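Local coordinates for protein LS-24 (Lathyrus sativus, PDB 3LP9) that is a hemopexin-fold seed albumin that probably binds hemin as a monomer and spermine as a dimer, and may act in oxidative stress response and polyamine biosynthesis, at the calcium ion site. Sequence-based numbering; all coordinates share one arbitrary frame.

The calcium ion site. Residues 1, 7-8, 65-66, 80, 121, 137, 174-176, 191. With CA (calcium ion), chain B.
Asn7 holds CG anti to its backbone N (chi1 -163°), which sets the side-chain amide beside its own carbonyl carbon. Both oxygens of the residue can then face the same calcium ion. Thr1 turns OG1 anti to its carbonyl carbon, and this points the hydroxyl at Asn7. The site lies at the central axis of the four-bladed hemopexin propeller, near the N-terminus. The backbone O atoms of Asn7, Asp65, Asp121 and Asp175 converge on the ion, each 2.5 Å from CA. Asn7 adds its amide oxygen, with OD1 2.6 Å from CA. Water 1 is a more distant ligand, its O 2.9 Å from CA. The arrangement is a distorted six-coordinate one, and further waters may be unseen. Thr1 does not bind the metal; it is second shell. Its OG1 donates to Asn7 OD1 at 2.7 Å, from above the amide carbonyl plane. OD1 is thus gripped by both the ion and the hydroxyl, which should fix the rotation of the amide. An alanine in place of Asn7 would remove OD1, and would probably weaken calcium binding and leave the Thr1 hydroxyl without this acceptor. The three aspartates bind the ion through their main chains, while their carboxylates turn outward to backbone N-H groups. Their negative charge may still help to hold the cation. Glu80 N meets the syn lone pair of Asp65 OD2 in a nearly straight bond (175° at H). Asp121 and Asp175 are met differently, from above the carboxylate plane. Gly137 N lies 2.8 Å from Asp121 OD2. These bonds tie each of the three metal-binding aspartates to a tight turn between two strands farther along the chain, so the ion and the carboxylates together probably stabilise the propeller centre. In the last of them, Asp191 N reaches Asp175 OD2 at 2.7 Å.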
# COMPACT_ATOMS: atom_id res chain seq x y z
N THR A 1 -6.13 3.61 17.93
CA THR A 1 -5.28 4.73 18.40
C THR A 1 -5.80 6.11 17.93
O THR A 1 -6.12 6.27 16.79
CB THR A 1 -3.82 4.61 17.90
OG1 THR A 1 -3.32 3.32 18.19
CG2 THR A 1 -2.92 5.68 18.62
N ASN A 7 1.19 4.61 18.38
CA ASN A 7 0.48 3.67 17.54
C ASN A 7 1.27 2.43 17.23
O ASN A 7 0.69 1.45 16.80
CB ASN A 7 0.06 4.41 16.25
CG ASN A 7 -1.01 3.70 15.46
OD1 ASN A 7 -1.80 2.89 15.98
ND2 ASN A 7 -1.07 4.03 14.19
N ALA A 8 2.59 2.44 17.46
CA ALA A 8 3.44 1.29 17.24
C ALA A 8 4.72 1.44 18.07
O ALA A 8 5.06 2.53 18.43
CB ALA A 8 3.78 1.12 15.77
N ASP A 65 1.63 1.60 11.85
CA ASP A 65 0.64 1.41 12.94
C ASP A 65 0.78 0.17 13.81
O ASP A 65 0.12 0.06 14.79
CB ASP A 65 -0.76 1.52 12.39
CG ASP A 65 -1.07 0.43 11.40
OD1 ASP A 65 -0.51 -0.73 11.54
OD2 ASP A 65 -1.95 0.70 10.55
N CYS A 66 1.68 -0.74 13.47
CA CYS A 66 2.00 -1.87 14.30
C CYS A 66 3.42 -2.30 13.88
O CYS A 66 3.88 -1.95 12.77
CB CYS A 66 0.99 -3.01 14.13
SG CYS A 66 1.29 -4.48 15.21
N GLU A 80 -2.21 -0.50 8.10
CA GLU A 80 -3.48 -1.06 7.64
C GLU A 80 -3.26 -2.53 7.22
O GLU A 80 -2.79 -3.35 8.05
CB GLU A 80 -4.15 -0.14 6.58
CG GLU A 80 -4.50 1.23 7.16
CD GLU A 80 -5.27 2.08 6.20
OE1 GLU A 80 -5.31 1.77 4.98
OE2 GLU A 80 -5.86 3.07 6.64
N ASP A 121 -3.30 -4.22 15.72
CA ASP A 121 -3.17 -3.11 16.68
C ASP A 121 -1.75 -3.04 17.29
O ASP A 121 -1.05 -2.01 17.22
CB ASP A 121 -4.21 -3.23 17.78
CG ASP A 121 -5.64 -2.98 17.31
OD1 ASP A 121 -5.85 -2.39 16.25
OD2 ASP A 121 -6.59 -3.33 18.02
N GLY A 137 -8.10 -5.67 18.27
CA GLY A 137 -9.22 -5.55 19.14
C GLY A 137 -8.91 -6.34 20.39
O GLY A 137 -7.82 -6.23 20.93
N ALA A 174 -5.06 -2.97 22.70
CA ALA A 174 -3.96 -2.04 22.92
C ALA A 174 -3.63 -1.16 21.69
O ALA A 174 -3.83 -1.54 20.54
CB ALA A 174 -2.73 -2.82 23.39
N ASP A 175 -3.15 0.04 21.96
CA ASP A 175 -2.70 0.96 20.92
C ASP A 175 -1.36 0.46 20.31
O ASP A 175 -1.19 0.41 19.09
CB ASP A 175 -2.56 2.37 21.49
CG ASP A 175 -3.89 3.12 21.58
OD1 ASP A 175 -4.93 2.54 21.18
OD2 ASP A 175 -3.89 4.28 22.06
N ALA A 176 -0.43 0.08 21.18
CA ALA A 176 0.91 -0.35 20.80
C ALA A 176 1.53 -1.19 21.95
O ALA A 176 1.01 -1.24 23.09
CB ALA A 176 1.77 0.80 20.54
N ASP A 191 -4.00 4.96 24.70
CA ASP A 191 -4.23 6.41 24.95
C ASP A 191 -3.03 6.98 25.71
O ASP A 191 -1.90 6.82 25.26
CB ASP A 191 -5.56 6.67 25.71
CG ASP A 191 -6.70 5.82 25.16
OD1 ASP A 191 -6.82 5.75 23.91
OD2 ASP A 191 -7.44 5.18 25.96
CA CA B . -1.55 0.38 16.58
O HOH W 1 -3.09 -0.23 14.21